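PDB 3CZP: Polyphosphate:AMP phosphotransferase from Pseudomonas aeruginosa PAO1, which uses inorganic polyphosphate as phosphate donor to convert AMP to ADP, and less efficiently GMP to GDP, with magnesium as cofactor. Local coordinates for residues F42-L47 and L148-W153; R70-Q75 and G101-F106. All coordinates share one frame; numbering follows the deposited sequence. Where two conformers were deposited one is given.

Overall arrangement
Following the chain from the N terminus, helix 15-39 leads into strand 44-50, whose start, residues 42-47, will pair with residues 148-153 a hundred residues later; interaction 1 closes this long loop. Within it, after helix 56-66, residues 70-75 pair with residues 101-106 and close a shorter loop of 25 residues, so interaction 2 is wholly enclosed by interaction 1. Their centres lie about 10 Å apart in one parallel sheet of strand order 2-3-1-4-5. Strands 44-50 and 103-107 are themselves neighbours, joining the two contacts: Val44 and Ile46 pack on Thr103. Together they tie four of the five strands of the N-terminal PPK2 domain.

Interaction 1: residues F42-L47 and L148-W153; sequences FPVIIL and LLFKFW
Five backbone hydrogen bonds zip residues 42-47 to residues 148-153, alternating in direction as parallel strands require. Leu148 N gives to Pro43 O and Phe150 N to Ile45 O, both nearly along the C=O axis; the latter is the shortest at 2.8 Å. In return Ile45 N reaches Leu148 O and Leu47 N reaches Phe150 O in the carbonyl plane. The last, Phe152 N to Leu47 O, arrives 27° above that plane. Weaker CA-H...O contacts fill in between, such as Leu149 CA to Ile45 O at 3.3 Å.

This is the centre of a P-loop-type parallel sheet, where strand 44-50 lies between strands 103-107 and 148-155. Valine and isoleucine suit the extended backbone, and large apolar side chains fill both faces, beneath helix 218-238 on one and against Pro98, Asn109 and Ala208 on the other.

Apolar packing divides between the two faces. On that of Val44, Ile46, Leu148 and Phe150, Val44 CG1, anti to its backbone N (chi1 178°), meets the edge of the Phe150 ring at CE2, 4.0 Å away. Ile46 CG2 likewise lies in the plane of the Phe152 ring at its edge, 3.9 Å from CD2. Leu148 runs alongside Val44, CD2 near CG2, while its CB lies 4.0 Å from CE1 of the Phe42 ring. Leu229 of helix 218-238 touches both Ile46 and Phe150.

On the other face Leu149 and Ile45 cross obliquely, Leu149 CD1 3.8 Å from Ile45 CG2 and also near Leu47 CG. Leu47 lies alongside the aliphatic part of Lys151, CD1 being 3.9 Å from CG. A bend at chi3 (-104°) belongs to a chain that carries NZ away from the neighbouring strand, where Thr203 O, Tyr111 OH and a salt bridge to Glu139 satisfy the buried ammonium.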
# COMPACT_ATOMS: atom_id res chain seq x y z
N PHE A 42 -3.28 -0.24 19.73
CA PHE A 42 -2.40 -1.32 19.48
C PHE A 42 -3.10 -2.35 18.59
O PHE A 42 -4.33 -2.43 18.55
CB PHE A 42 -1.88 -1.97 20.80
CG PHE A 42 -2.97 -2.57 21.65
CD1 PHE A 42 -3.39 -3.88 21.46
CD2 PHE A 42 -3.57 -1.83 22.67
CE1 PHE A 42 -4.42 -4.48 22.26
CE2 PHE A 42 -4.62 -2.42 23.46
CZ PHE A 42 -5.05 -3.75 23.22
N PRO A 43 -2.31 -3.10 17.85
CA PRO A 43 -2.79 -4.19 17.03
C PRO A 43 -2.90 -5.47 17.78
O PRO A 43 -2.19 -5.68 18.77
CB PRO A 43 -1.67 -4.32 16.00
CG PRO A 43 -0.47 -4.01 16.70
CD PRO A 43 -0.88 -2.88 17.65
N VAL A 44 -3.74 -6.37 17.26
CA VAL A 44 -3.77 -7.72 17.73
C VAL A 44 -3.37 -8.68 16.62
O VAL A 44 -3.88 -8.60 15.54
CB VAL A 44 -5.16 -8.10 18.27
CG1 VAL A 44 -5.18 -9.60 18.73
CG2 VAL A 44 -5.47 -7.22 19.40
N ILE A 45 -2.37 -9.53 16.89
CA ILE A 45 -1.93 -10.50 15.92
C ILE A 45 -2.06 -11.89 16.51
O ILE A 45 -1.59 -12.15 17.62
CB ILE A 45 -0.44 -10.27 15.49
CG1 ILE A 45 -0.30 -8.84 14.99
CG2 ILE A 45 0.04 -11.44 14.47
CD1 ILE A 45 1.20 -8.33 14.87
N ILE A 46 -2.68 -12.77 15.74
CA ILE A 46 -2.92 -14.15 16.13
C ILE A 46 -2.30 -15.09 15.09
O ILE A 46 -2.65 -15.05 13.96
CB ILE A 46 -4.45 -14.46 16.27
CG1 ILE A 46 -5.17 -13.46 17.23
CG2 ILE A 46 -4.67 -15.91 16.61
CD1 ILE A 46 -6.76 -13.52 17.14
N LEU A 47 -1.32 -15.88 15.53
CA LEU A 47 -0.70 -16.94 14.71
C LEU A 47 -1.35 -18.29 14.98
O LEU A 47 -1.63 -18.65 16.12
CB LEU A 47 0.79 -17.01 14.93
CG LEU A 47 1.62 -15.70 14.95
CD1 LEU A 47 3.13 -16.03 15.11
CD2 LEU A 47 1.30 -14.77 13.79
N LEU A 148 -0.22 -6.87 20.69
CA LEU A 148 -0.69 -8.02 21.42
C LEU A 148 -0.68 -9.25 20.52
O LEU A 148 -1.47 -9.38 19.60
CB LEU A 148 -2.10 -7.76 21.98
CG LEU A 148 -2.74 -8.86 22.82
CD1 LEU A 148 -1.99 -9.10 24.13
CD2 LEU A 148 -4.26 -8.56 23.04
N LEU A 149 0.23 -10.17 20.84
CA LEU A 149 0.60 -11.27 19.99
C LEU A 149 0.24 -12.59 20.65
O LEU A 149 0.78 -12.96 21.72
CB LEU A 149 2.10 -11.24 19.71
CG LEU A 149 2.62 -12.46 18.92
CD1 LEU A 149 1.97 -12.55 17.53
CD2 LEU A 149 4.11 -12.37 18.75
N PHE A 150 -0.69 -13.28 20.06
CA PHE A 150 -1.06 -14.62 20.49
C PHE A 150 -0.47 -15.65 19.52
O PHE A 150 -0.55 -15.45 18.30
CB PHE A 150 -2.59 -14.76 20.43
CG PHE A 150 -3.32 -13.90 21.42
CD1 PHE A 150 -3.62 -14.38 22.71
CD2 PHE A 150 -3.81 -12.65 21.04
CE1 PHE A 150 -4.35 -13.60 23.59
CE2 PHE A 150 -4.50 -11.87 21.94
CZ PHE A 150 -4.76 -12.34 23.21
N LYS A 151 0.05 -16.78 20.02
CA LYS A 151 0.45 -17.90 19.15
C LYS A 151 -0.22 -19.23 19.62
O LYS A 151 -0.01 -19.69 20.73
CB LYS A 151 1.97 -18.05 19.11
CG LYS A 151 2.72 -16.75 18.89
CD LYS A 151 4.15 -17.00 18.74
CE LYS A 151 4.93 -16.63 20.00
NZ LYS A 151 6.22 -17.04 19.72
N PHE A 152 -0.97 -19.86 18.73
CA PHE A 152 -1.68 -21.05 19.07
C PHE A 152 -1.15 -22.18 18.26
O PHE A 152 -1.08 -22.11 17.01
CB PHE A 152 -3.21 -20.91 18.89
CG PHE A 152 -3.84 -19.92 19.78
CD1 PHE A 152 -4.15 -20.23 21.10
CD2 PHE A 152 -4.20 -18.67 19.30
CE1 PHE A 152 -4.76 -19.28 21.91
CE2 PHE A 152 -4.85 -17.74 20.10
CZ PHE A 152 -5.11 -18.02 21.38
N TRP A 153 -0.80 -23.23 18.97
CA TRP A 153 -0.43 -24.50 18.39
C TRP A 153 -1.52 -25.53 18.68
O TRP A 153 -1.70 -25.98 19.81
CB TRP A 153 0.91 -24.97 18.98
CG TRP A 153 1.34 -26.36 18.49
CD1 TRP A 153 0.83 -27.54 18.88
CD2 TRP A 153 2.35 -26.65 17.54
NE1 TRP A 153 1.43 -28.57 18.20
CE2 TRP A 153 2.39 -28.04 17.38
CE3 TRP A 153 3.23 -25.87 16.79
CZ2 TRP A 153 3.30 -28.66 16.56
CZ3 TRP A 153 4.12 -26.51 15.95
CH2 TRP A 153 4.15 -27.87 15.84

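Interaction 2: residues R70-Q75 and G101-F106; sequences RLIEVQ and GRTGIF
Arg102 lays its guanidinium against the backbone of residues 70-75, with Leu71 C 3.6 Å above one face and offset toward the rim. A bend at chi3 (61°) helps turn the group back over the turn that leads into the neighbouring strand. NH1 donates to a lone pair of Arg70 O (3.0 Å), while NE and NH2 grip Glu73 side-on, both on OE2, with NE 3.1 Å away. That oxygen lies in the guanidinium plane but is met from above the carboxylate, the two planes being 63° apart. Water 2 joins NH2 to Ile72 O.

Beyond Arg102 the strands run parallel, as neighbours at the outer side of the sheet. Thr103 N bonds Leu71 O at 3.3 Å, the longest of four backbone bonds, and Ile105 N bonds Glu73 O at 2.7 Å, the shortest. Water 1 gives a proton to Leu71 O and also bonds Thr103 OG1. Beta-branched residues suit the face toward helix 56-66: Ile72 and Ile105 cross obliquely, Ile72 CG2 3.7 Å from Ile105 CD1, and Val74 lies alongside Ile105. On the opposite face Gly104 pairs with Glu73 across the strands, and a CB on it would be crowded by Phe106 CE1; Gln75 CG packs 3.8 Å from that same atom, its amide plane 74° from the ring.

Arg102 also packs on Pro333 of the second subunit, and Arg70 forms a salt bridge with Asp364 there, placing this strand pair at the dimer interface. All three guanidinium nitrogens of Arg102 are bonded, which fixes the group's rotation and holds its charge against Glu73 OE2.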
# COMPACT_ATOMS: atom_id res chain seq x y z
N ARG A 70 -15.81 -7.95 10.29
CA ARG A 70 -15.46 -6.67 9.70
C ARG A 70 -14.18 -6.05 10.26
O ARG A 70 -13.61 -5.17 9.63
CB ARG A 70 -16.59 -5.64 9.84
CG ARG A 70 -17.87 -6.09 9.18
CD ARG A 70 -19.03 -5.17 9.42
NE ARG A 70 -19.49 -5.21 10.79
CZ ARG A 70 -20.46 -4.42 11.27
NH1 ARG A 70 -21.07 -3.60 10.47
NH2 ARG A 70 -20.84 -4.50 12.56
N LEU A 71 -13.79 -6.48 11.46
CA LEU A 71 -12.63 -5.91 12.22
C LEU A 71 -11.40 -6.87 12.30
O LEU A 71 -10.45 -6.65 13.07
CB LEU A 71 -13.13 -5.52 13.60
CG LEU A 71 -14.13 -4.33 13.70
CD1 LEU A 71 -14.50 -4.02 15.20
CD2 LEU A 71 -13.51 -3.08 13.02
N ILE A 72 -11.43 -7.95 11.50
CA ILE A 72 -10.47 -9.06 11.53
C ILE A 72 -10.04 -9.32 10.06
O ILE A 72 -10.87 -9.38 9.19
CB ILE A 72 -11.04 -10.39 12.12
CG1 ILE A 72 -11.73 -10.19 13.45
CG2 ILE A 72 -9.96 -11.42 12.27
CD1 ILE A 72 -12.40 -11.42 14.15
N GLU A 73 -8.73 -9.35 9.79
CA GLU A 73 -8.20 -9.79 8.50
C GLU A 73 -7.57 -11.14 8.75
O GLU A 73 -6.88 -11.29 9.74
CB GLU A 73 -7.12 -8.85 7.96
CG GLU A 73 -7.49 -7.36 7.93
CD GLU A 73 -6.78 -6.57 9.03
OE1 GLU A 73 -5.65 -6.05 8.72
OE2 GLU A 73 -7.33 -6.50 10.19
N VAL A 74 -7.86 -12.10 7.88
CA VAL A 74 -7.30 -13.45 7.93
C VAL A 74 -6.44 -13.67 6.69
O VAL A 74 -6.92 -13.56 5.54
CB VAL A 74 -8.38 -14.52 8.05
CG1 VAL A 74 -7.78 -15.86 8.23
CG2 VAL A 74 -9.24 -14.21 9.24
N GLN A 75 -5.14 -13.87 6.92
CA GLN A 75 -4.16 -14.03 5.85
C GLN A 75 -3.57 -15.44 5.83
O GLN A 75 -3.49 -16.08 6.86
CB GLN A 75 -2.96 -13.12 6.08
CG GLN A 75 -3.24 -11.68 6.44
CD GLN A 75 -3.63 -10.85 5.28
OE1 GLN A 75 -3.52 -11.28 4.13
NE2 GLN A 75 -4.08 -9.63 5.55
N GLY A 101 -5.90 -1.08 16.60
CA GLY A 101 -7.32 -1.18 16.73
C GLY A 101 -7.93 -2.32 15.93
O GLY A 101 -9.10 -2.59 16.10
N ARG A 102 -7.12 -3.05 15.16
CA ARG A 102 -7.61 -4.21 14.40
C ARG A 102 -6.86 -5.48 14.74
O ARG A 102 -5.85 -5.44 15.43
CB ARG A 102 -7.59 -3.85 12.94
CG ARG A 102 -8.71 -2.93 12.59
CD ARG A 102 -8.74 -2.64 11.12
NE ARG A 102 -8.95 -3.88 10.37
CZ ARG A 102 -10.09 -4.25 9.81
NH1 ARG A 102 -11.16 -3.43 9.82
NH2 ARG A 102 -10.17 -5.42 9.21
N THR A 103 -7.41 -6.59 14.24
CA THR A 103 -6.89 -7.91 14.43
C THR A 103 -6.57 -8.50 13.06
O THR A 103 -7.35 -8.41 12.10
CB THR A 103 -7.93 -8.87 15.13
OG1 THR A 103 -8.27 -8.36 16.42
CG2 THR A 103 -7.41 -10.36 15.25
N GLY A 104 -5.42 -9.17 13.05
CA GLY A 104 -4.96 -9.93 11.90
C GLY A 104 -4.70 -11.34 12.36
O GLY A 104 -4.08 -11.55 13.41
N ILE A 105 -5.16 -12.31 11.58
CA ILE A 105 -4.94 -13.74 11.92
C ILE A 105 -4.15 -14.38 10.76
O ILE A 105 -4.56 -14.33 9.60
CB ILE A 105 -6.27 -14.52 12.09
CG1 ILE A 105 -7.18 -13.85 13.15
CG2 ILE A 105 -5.94 -16.07 12.36
CD1 ILE A 105 -8.49 -14.58 13.43
N PHE A 106 -2.98 -14.91 11.09
CA PHE A 106 -2.00 -15.40 10.13
C PHE A 106 -1.88 -16.91 10.15
O PHE A 106 -1.31 -17.50 11.07
CB PHE A 106 -0.61 -14.82 10.45
CG PHE A 106 -0.50 -13.31 10.28
CD1 PHE A 106 -1.54 -12.54 9.80
CD2 PHE A 106 0.69 -12.67 10.56
CE1 PHE A 106 -1.38 -11.12 9.65
CE2 PHE A 106 0.84 -11.28 10.37
CZ PHE A 106 -0.18 -10.54 9.91
O HOH W 1 -10.64 -6.71 15.73
O HOH W 2 -11.61 -7.03 7.83